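Local coordinates for protein Mypaa.01249.c (Mycobacterium paratuberculosis, PDB 3RD5) that probably works as an oxidoreductase of the short-chain dehydrogenase/reductase family, although its substrate and reaction are not known, at residues A171-R182 and R267-W278; A192-S200 and D227-A238. All coordinates share one frame; numbering follows the deposited sequence. Where two conformers were deposited one is given.

Interaction 1 of 2, residues A171-R182 and R267-W278; sequences ANLLFTSELQRR and RAKDAGMAAALW. With EDO (1,2-ethanediol), chain C.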
# COMPACT_ATOMS: atom_id res chain seq x y z
N ALA A 171 -5.39 7.63 -5.85
CA ALA A 171 -3.97 7.98 -5.79
C ALA A 171 -3.07 6.76 -5.70
O ALA A 171 -2.04 6.67 -6.38
CB ALA A 171 -3.68 8.97 -4.66
N ASN A 172 -3.50 5.74 -4.94
CA ASN A 172 -2.71 4.51 -4.80
C ASN A 172 -2.50 3.83 -6.16
O ASN A 172 -1.43 3.26 -6.43
CB ASN A 172 -3.41 3.48 -3.90
CG ASN A 172 -3.48 3.84 -2.42
OD1 ASN A 172 -4.46 3.45 -1.76
ND2 ASN A 172 -2.44 4.46 -1.85
N LEU A 173 -3.52 3.86 -7.01
CA LEU A 173 -3.43 3.27 -8.35
C LEU A 173 -2.59 4.11 -9.33
O LEU A 173 -1.77 3.57 -10.08
CB LEU A 173 -4.84 2.97 -8.92
CG LEU A 173 -5.52 1.83 -8.21
CD1 LEU A 173 -6.98 1.70 -8.66
CD2 LEU A 173 -4.85 0.47 -8.56
N LEU A 174 -2.83 5.42 -9.32
CA LEU A 174 -2.04 6.32 -10.16
C LEU A 174 -0.57 6.27 -9.76
O LEU A 174 0.33 6.39 -10.61
CB LEU A 174 -2.61 7.72 -10.05
CG LEU A 174 -3.98 7.95 -10.67
CD1 LEU A 174 -4.52 9.32 -10.23
CD2 LEU A 174 -3.96 7.85 -12.21
N PHE A 175 -0.31 6.14 -8.47
CA PHE A 175 1.06 5.93 -7.91
C PHE A 175 1.69 4.70 -8.54
O PHE A 175 2.84 4.71 -9.02
CB PHE A 175 0.97 5.79 -6.40
CG PHE A 175 2.25 5.36 -5.76
CD1 PHE A 175 3.34 6.18 -5.68
CD2 PHE A 175 2.31 4.11 -5.19
CE1 PHE A 175 4.51 5.75 -5.06
CE2 PHE A 175 3.44 3.70 -4.52
CZ PHE A 175 4.55 4.52 -4.49
N THR A 176 0.95 3.59 -8.50
CA THR A 176 1.44 2.32 -9.04
C THR A 176 1.76 2.40 -10.54
O THR A 176 2.84 1.96 -10.97
CB THR A 176 0.41 1.24 -8.79
OG1 THR A 176 0.20 1.06 -7.37
CG2 THR A 176 0.83 -0.14 -9.41
N SER A 177 0.89 3.01 -11.32
CA SER A 177 1.12 3.15 -12.77
C SER A 177 2.33 4.00 -13.08
O SER A 177 3.16 3.64 -13.91
CB SER A 177 -0.11 3.76 -13.44
OG SER A 177 -1.22 2.89 -13.36
N GLU A 178 2.44 5.16 -12.41
CA GLU A 178 3.56 6.05 -12.68
C GLU A 178 4.87 5.48 -12.15
O GLU A 178 5.90 5.60 -12.80
CB GLU A 178 3.29 7.46 -12.17
CG GLU A 178 4.41 8.47 -12.34
CD GLU A 178 4.74 8.88 -13.74
OE1 GLU A 178 4.05 8.47 -14.68
OE2 GLU A 178 5.72 9.67 -13.86
N LEU A 179 4.83 4.82 -11.01
CA LEU A 179 6.03 4.16 -10.47
C LEU A 179 6.50 3.11 -11.49
O LEU A 179 7.69 3.04 -11.82
CB LEU A 179 5.75 3.49 -9.11
CG LEU A 179 6.92 2.72 -8.51
CD1 LEU A 179 8.21 3.55 -8.39
CD2 LEU A 179 6.52 2.18 -7.14
N GLN A 180 5.59 2.29 -12.03
CA GLN A 180 6.02 1.31 -13.00
C GLN A 180 6.60 1.96 -14.24
O GLN A 180 7.62 1.50 -14.77
CB GLN A 180 4.87 0.36 -13.36
CG GLN A 180 5.35 -0.75 -14.32
CD GLN A 180 6.40 -1.63 -13.69
OE1 GLN A 180 6.14 -2.29 -12.70
NE2 GLN A 180 7.59 -1.67 -14.28
N ARG A 181 5.98 3.05 -14.71
CA ARG A 181 6.51 3.76 -15.90
C ARG A 181 7.95 4.20 -15.64
O ARG A 181 8.83 4.03 -16.52
CB ARG A 181 5.66 4.94 -16.26
CG ARG A 181 6.03 5.58 -17.58
CD ARG A 181 5.26 6.86 -17.81
NE ARG A 181 5.69 7.94 -16.94
CZ ARG A 181 6.82 8.65 -17.10
NH1 ARG A 181 7.65 8.39 -18.12
NH2 ARG A 181 7.11 9.64 -16.26
N ARG A 182 8.21 4.73 -14.46
CA ARG A 182 9.55 5.19 -14.11
C ARG A 182 10.55 4.06 -13.94
O ARG A 182 11.72 4.19 -14.33
CB ARG A 182 9.47 6.08 -12.88
CG ARG A 182 8.91 7.45 -13.20
CD ARG A 182 8.66 8.24 -11.94
NE ARG A 182 8.23 9.61 -12.16
CZ ARG A 182 9.02 10.69 -12.03
NH1 ARG A 182 10.26 10.57 -11.67
NH2 ARG A 182 8.51 11.90 -12.16
N ARG A 267 -10.45 7.07 -14.77
CA ARG A 267 -9.54 8.05 -14.16
C ARG A 267 -8.24 7.43 -13.66
O ARG A 267 -7.19 8.06 -13.68
CB ARG A 267 -10.25 8.85 -13.07
CG ARG A 267 -11.23 9.82 -13.68
CD ARG A 267 -11.78 10.85 -12.71
NE ARG A 267 -12.67 10.28 -11.72
CZ ARG A 267 -13.99 10.11 -11.85
NH1 ARG A 267 -14.70 9.64 -10.82
NH2 ARG A 267 -14.64 10.42 -12.97
N ALA A 268 -8.29 6.19 -13.20
CA ALA A 268 -7.06 5.50 -12.81
C ALA A 268 -6.15 5.18 -13.98
O ALA A 268 -4.96 4.91 -13.77
CB ALA A 268 -7.40 4.18 -12.03
N LYS A 269 -6.67 5.20 -15.21
CA LYS A 269 -5.89 4.94 -16.42
C LYS A 269 -5.38 6.20 -17.10
O LYS A 269 -4.82 6.12 -18.19
CB LYS A 269 -6.70 4.06 -17.39
CG LYS A 269 -6.97 2.68 -16.77
CD LYS A 269 -7.66 1.71 -17.71
CE LYS A 269 -9.13 1.62 -17.49
NZ LYS A 269 -9.72 0.50 -18.33
N ASP A 270 -5.54 7.36 -16.46
CA ASP A 270 -5.11 8.64 -17.03
C ASP A 270 -3.61 8.85 -16.74
O ASP A 270 -3.22 9.14 -15.61
CB ASP A 270 -5.97 9.76 -16.44
CG ASP A 270 -5.69 11.13 -17.08
OD1 ASP A 270 -4.58 11.40 -17.52
OD2 ASP A 270 -6.62 11.98 -17.05
N ALA A 271 -2.78 8.64 -17.75
CA ALA A 271 -1.35 8.72 -17.58
C ALA A 271 -0.87 10.14 -17.29
O ALA A 271 0.08 10.31 -16.53
CB ALA A 271 -0.62 8.17 -18.84
N GLY A 272 -1.52 11.13 -17.88
CA GLY A 272 -1.19 12.51 -17.55
C GLY A 272 -1.44 12.87 -16.10
O GLY A 272 -0.62 13.52 -15.47
N MET A 273 -2.57 12.43 -15.57
CA MET A 273 -2.85 12.66 -14.16
C MET A 273 -1.89 11.89 -13.27
O MET A 273 -1.45 12.42 -12.26
CB MET A 273 -4.29 12.32 -13.80
CG MET A 273 -4.64 12.60 -12.35
SD MET A 273 -4.49 14.34 -11.87
CE MET A 273 -5.97 14.92 -12.53
N ALA A 274 -1.52 10.67 -13.63
CA ALA A 274 -0.55 9.94 -12.81
C ALA A 274 0.77 10.70 -12.72
O ALA A 274 1.39 10.81 -11.65
CB ALA A 274 -0.33 8.53 -13.40
N ALA A 275 1.26 11.22 -13.85
CA ALA A 275 2.46 11.97 -13.88
C ALA A 275 2.38 13.33 -13.14
O ALA A 275 3.33 13.71 -12.43
CB ALA A 275 2.97 12.11 -15.35
N ALA A 276 1.23 14.03 -13.24
CA ALA A 276 1.03 15.29 -12.53
C ALA A 276 0.94 15.07 -11.03
O ALA A 276 1.55 15.80 -10.24
CB ALA A 276 -0.27 15.97 -13.01
N LEU A 277 0.22 14.02 -10.63
CA LEU A 277 0.11 13.67 -9.21
C LEU A 277 1.48 13.33 -8.63
O LEU A 277 1.78 13.68 -7.49
CB LEU A 277 -0.87 12.51 -8.99
CG LEU A 277 -0.92 11.98 -7.55
CD1 LEU A 277 -1.49 13.00 -6.56
CD2 LEU A 277 -1.76 10.70 -7.55
N TRP A 278 2.32 12.64 -9.41
CA TRP A 278 3.67 12.34 -8.96
C TRP A 278 4.45 13.60 -8.65
O TRP A 278 5.12 13.71 -7.60
CB TRP A 278 4.39 11.49 -10.02
CG TRP A 278 5.69 10.93 -9.51
CD1 TRP A 278 6.87 11.60 -9.36
CD2 TRP A 278 5.91 9.61 -8.97
NE1 TRP A 278 7.79 10.79 -8.75
CE2 TRP A 278 7.23 9.57 -8.52
CE3 TRP A 278 5.11 8.46 -8.85
CZ2 TRP A 278 7.76 8.42 -7.88
CZ3 TRP A 278 5.62 7.35 -8.24
CH2 TRP A 278 6.96 7.33 -7.79
C1 EDO C . -4.93 13.78 -19.86
O1 EDO C . -4.02 13.61 -18.78
C2 EDO C . -6.06 14.67 -19.35
O2 EDO C . -6.22 14.47 -17.94
O HOH W 1 -3.65 3.09 -12.23
O HOH W 2 1.26 9.01 -9.60
O HOH W 3 1.88 8.11 -16.19
O HOH W 4 6.00 13.02 -12.93

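Interaction 2 of 2, residues A192-S200 and D227-A238; sequences ALAAHPGYS and DADFGARQTLYA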
# COMPACT_ATOMS: atom_id res chain seq x y z
N ALA A 192 6.04 -2.61 -9.83
CA ALA A 192 5.01 -1.99 -8.98
C ALA A 192 3.67 -2.60 -9.31
O ALA A 192 3.24 -2.59 -10.46
CB ALA A 192 4.98 -0.44 -9.22
N LEU A 193 3.01 -3.14 -8.29
CA LEU A 193 1.73 -3.84 -8.42
C LEU A 193 0.76 -3.30 -7.42
O LEU A 193 1.14 -2.64 -6.45
CB LEU A 193 1.93 -5.36 -8.15
CG LEU A 193 3.06 -6.04 -8.93
CD1 LEU A 193 3.28 -7.50 -8.45
CD2 LEU A 193 2.75 -6.03 -10.41
N ALA A 194 -0.52 -3.57 -7.62
CA ALA A 194 -1.54 -3.18 -6.66
C ALA A 194 -2.49 -4.33 -6.40
O ALA A 194 -2.58 -5.27 -7.19
CB ALA A 194 -2.32 -1.91 -7.17
N ALA A 195 -3.20 -4.26 -5.27
CA ALA A 195 -4.21 -5.24 -4.87
C ALA A 195 -5.30 -4.51 -4.13
O ALA A 195 -5.10 -3.41 -3.61
CB ALA A 195 -3.58 -6.33 -3.95
N HIS A 196 -6.49 -5.12 -4.04
CA HIS A 196 -7.51 -4.60 -3.15
C HIS A 196 -8.28 -5.75 -2.51
O HIS A 196 -8.41 -6.81 -3.13
CB HIS A 196 -8.45 -3.61 -3.87
CG HIS A 196 -9.48 -4.24 -4.74
ND1 HIS A 196 -10.74 -4.56 -4.26
CD2 HIS A 196 -9.43 -4.65 -6.03
CE1 HIS A 196 -11.42 -5.12 -5.24
NE2 HIS A 196 -10.66 -5.21 -6.33
N PRO A 197 -8.85 -5.50 -1.31
CA PRO A 197 -9.34 -6.64 -0.50
C PRO A 197 -10.79 -6.99 -0.75
O PRO A 197 -11.30 -7.90 -0.07
CB PRO A 197 -9.16 -6.13 0.93
CG PRO A 197 -9.31 -4.65 0.79
CD PRO A 197 -8.57 -4.32 -0.47
N GLY A 198 -11.47 -6.33 -1.68
CA GLY A 198 -12.91 -6.56 -1.84
C GLY A 198 -13.74 -5.80 -0.83
O GLY A 198 -13.44 -4.67 -0.46
N TYR A 199 -14.81 -6.44 -0.37
CA TYR A 199 -15.87 -5.78 0.38
C TYR A 199 -15.45 -5.08 1.66
O TYR A 199 -16.09 -4.12 2.09
CB TYR A 199 -17.01 -6.79 0.70
CG TYR A 199 -16.57 -7.93 1.61
CD1 TYR A 199 -16.63 -7.79 2.99
CD2 TYR A 199 -16.10 -9.12 1.10
CE1 TYR A 199 -16.19 -8.80 3.84
CE2 TYR A 199 -15.64 -10.16 1.94
CZ TYR A 199 -15.71 -9.99 3.31
OH TYR A 199 -15.27 -11.09 4.10
N SER A 200 -14.42 -5.57 2.33
CA SER A 200 -14.09 -5.02 3.67
C SER A 200 -13.75 -3.55 3.68
O SER A 200 -13.99 -2.88 4.69
CB SER A 200 -12.91 -5.77 4.27
OG SER A 200 -11.77 -5.69 3.50
N ASP A 227 -12.95 -12.02 7.19
CA ASP A 227 -12.82 -10.83 6.35
C ASP A 227 -11.35 -10.54 6.13
O ASP A 227 -10.95 -10.19 5.00
CB ASP A 227 -13.50 -9.58 6.95
CG ASP A 227 -15.02 -9.72 7.10
OD1 ASP A 227 -15.62 -10.70 6.60
OD2 ASP A 227 -15.58 -8.83 7.76
N ALA A 228 -10.53 -10.67 7.18
CA ALA A 228 -9.12 -10.42 7.05
C ALA A 228 -8.48 -11.47 6.16
O ALA A 228 -7.62 -11.11 5.35
CB ALA A 228 -8.45 -10.38 8.44
N ASP A 229 -8.83 -12.75 6.29
CA ASP A 229 -8.26 -13.76 5.39
C ASP A 229 -8.59 -13.47 3.93
O ASP A 229 -7.72 -13.58 3.04
CB ASP A 229 -8.71 -15.19 5.70
CG ASP A 229 -8.18 -15.76 7.00
OD1 ASP A 229 -6.99 -15.62 7.32
OD2 ASP A 229 -8.98 -16.50 7.65
N PHE A 230 -9.84 -13.15 3.63
CA PHE A 230 -10.25 -12.90 2.27
C PHE A 230 -9.52 -11.69 1.67
O PHE A 230 -9.02 -11.71 0.53
CB PHE A 230 -11.78 -12.71 2.17
CG PHE A 230 -12.26 -12.58 0.76
CD1 PHE A 230 -12.39 -13.70 -0.05
CD2 PHE A 230 -12.51 -11.35 0.19
CE1 PHE A 230 -12.82 -13.56 -1.37
CE2 PHE A 230 -12.91 -11.22 -1.13
CZ PHE A 230 -13.04 -12.30 -1.90
N GLY A 231 -9.43 -10.61 2.44
CA GLY A 231 -8.74 -9.45 1.95
C GLY A 231 -7.25 -9.67 1.75
O GLY A 231 -6.66 -9.24 0.74
N ALA A 232 -6.63 -10.35 2.71
CA ALA A 232 -5.18 -10.58 2.66
C ALA A 232 -4.82 -11.44 1.47
O ALA A 232 -3.72 -11.32 0.91
CB ALA A 232 -4.67 -11.22 3.97
N ARG A 233 -5.71 -12.36 1.10
CA ARG A 233 -5.48 -13.23 -0.05
C ARG A 233 -5.06 -12.46 -1.29
O ARG A 233 -4.19 -12.87 -2.05
CB ARG A 233 -6.73 -14.04 -0.33
CG ARG A 233 -6.65 -15.02 -1.50
CD ARG A 233 -8.01 -15.61 -1.86
NE ARG A 233 -8.54 -16.39 -0.77
CZ ARG A 233 -9.80 -16.82 -0.73
NH1 ARG A 233 -10.64 -16.48 -1.68
NH2 ARG A 233 -10.21 -17.54 0.31
N GLN A 234 -5.73 -11.34 -1.49
CA GLN A 234 -5.53 -10.54 -2.69
C GLN A 234 -4.11 -9.97 -2.69
O GLN A 234 -3.38 -10.04 -3.70
CB GLN A 234 -6.60 -9.45 -2.78
CG GLN A 234 -8.04 -9.84 -2.43
CD GLN A 234 -8.57 -11.05 -3.14
OE1 GLN A 234 -8.28 -11.27 -4.34
NE2 GLN A 234 -9.40 -11.86 -2.41
N THR A 235 -3.72 -9.38 -1.57
CA THR A 235 -2.36 -8.85 -1.41
C THR A 235 -1.30 -9.95 -1.57
O THR A 235 -0.28 -9.75 -2.21
CB THR A 235 -2.19 -8.19 -0.06
OG1 THR A 235 -3.18 -7.17 0.11
CG2 THR A 235 -0.81 -7.57 0.09
N LEU A 236 -1.57 -11.11 -0.97
CA LEU A 236 -0.62 -12.22 -0.99
C LEU A 236 -0.37 -12.75 -2.41
O LEU A 236 0.74 -13.13 -2.76
CB LEU A 236 -1.11 -13.33 -0.04
CG LEU A 236 -1.02 -12.99 1.46
CD1 LEU A 236 -1.85 -13.98 2.33
CD2 LEU A 236 0.44 -12.91 1.93
N TYR A 237 -1.42 -12.75 -3.24
CA TYR A 237 -1.29 -13.09 -4.65
C TYR A 237 -0.40 -12.06 -5.38
O TYR A 237 0.57 -12.41 -6.05
CB TYR A 237 -2.68 -13.18 -5.28
CG TYR A 237 -2.75 -13.63 -6.72
CD1 TYR A 237 -2.55 -12.73 -7.74
CD2 TYR A 237 -3.14 -14.90 -7.04
CE1 TYR A 237 -2.74 -13.09 -9.08
CE2 TYR A 237 -3.33 -15.27 -8.37
CZ TYR A 237 -3.13 -14.35 -9.36
OH TYR A 237 -3.33 -14.73 -10.69
N ALA A 238 -0.66 -10.77 -5.17
CA ALA A 238 0.17 -9.72 -5.77
C ALA A 238 1.63 -9.77 -5.30
O ALA A 238 2.54 -9.51 -6.07
CB ALA A 238 -0.42 -8.33 -5.49
O HOH W 5 -10.08 -7.49 4.63

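Interaction 1 of 2, residues A171-R182 and R267-W278
In this Rossmann-type short-chain dehydrogenase fold, helix 161-185 packs against one side of the central sheet, and the C-terminal helix 271-285 crosses its outer surface, where Leu-174 and Trp-278 make the main contacts. The axes of 171-182 and 271-278 run nearly perpendicular (91°) and come within 8.6 Å. One branch of Leu-174, CD1, meets Met-273 CG; the other, CD2, lies 3.5 Å from Ala-268 O. Trp-278, its CG anti to the backbone N (chi1 -170°), drops its indole among Phe-175, Glu-178, Leu-179 and Arg-182, a knob in a hole. In the conformer described, the Arg-182 guanidinium lies flat over the five-membered ring, CZ 3.8 Å from its centroid, a cation-pi stack. Trp-278 CZ3 and Phe-175 CD1 meet rim to rim at 3.6 Å, with neither ring over the other. Glu-178 OE2 accepts from Arg-182 NE at 3.0 Å and from Arg-181 NH2 at 2.8 Å, both from one face. The indole N-H is taken by Glu-282. No direct hydrogen bond joins the segments; waters bridge them instead, one linking Glu-178 OE1 to Ala-271 O. In this conformer the carboxylate probably steadies the guanidinium on the indole and offsets part of its charge.

Interaction 2 of 2, residues A192-S200 and D227-A238
With its CG lodged between the backbone N and the carbonyl carbon (chi1 64°), Tyr-199 brings the hydroxyl end of its ring to helix 226-240, where Asp-227, its CG anti to the carbonyl carbon, turns its carboxylate to meet it. Tyr-199 OH donates to Asp-227 OD1 at 2.6 Å. The oxygen lies near the phenol plane, whereas the hydroxyl comes to the carboxylate from above, the two planes being 85° apart. One turn on, Phe-230 CD2 comes 3.8 Å from Tyr-199 CE2; these rings are roughly parallel but barely overlap. The Pro-197 ring packs directly on the helix backbone, its CB 3.5 Å from Gly-231 CA. Gln-234 bends at chi2 and lays CG 3.1 Å from His-196 O, while its NE2 returns to Phe-230 O and its OE1 goes to Thr-259. Farther along, strand 192-195 runs nearly antiparallel to the helix (164°), and Ala-195 CB meets Ala-238 CB at 4.0 Å. A water also ties Ser-200 OG to Asp-227 O. Ala-195 and Ala-238 thus let strand and helix lie close, Gly-231 does so for Pro-197, and the tyrosine-aspartate bond, probably strengthened if the carboxylate is ionised, ties the residues after the strand to the helix.

The centres of the two contacts lie about 20 Å apart, yet they meet at the connection from helix 161-185 to strand 191-195, which follow each other in the chain. Gln-180 OE1 of interaction 1 probably accepts a hydrogen bond from Ala-192 N of interaction 2, at 2.9 Å, and Leu-179 CD2 packs on Ala-192 CB. Along the sequence interaction 2 is nested: 192-200 and 227-238 both fall between 171-182 and 267-278. Strand 191-195 sits in the sheet between strands 133-137 and 248-251. Helices 161-185 and 226-240 pack on opposite faces of this strand; interaction 1 adds the C-terminal helix 271-285 outside the first, while interaction 2 joins the second directly to the sheet.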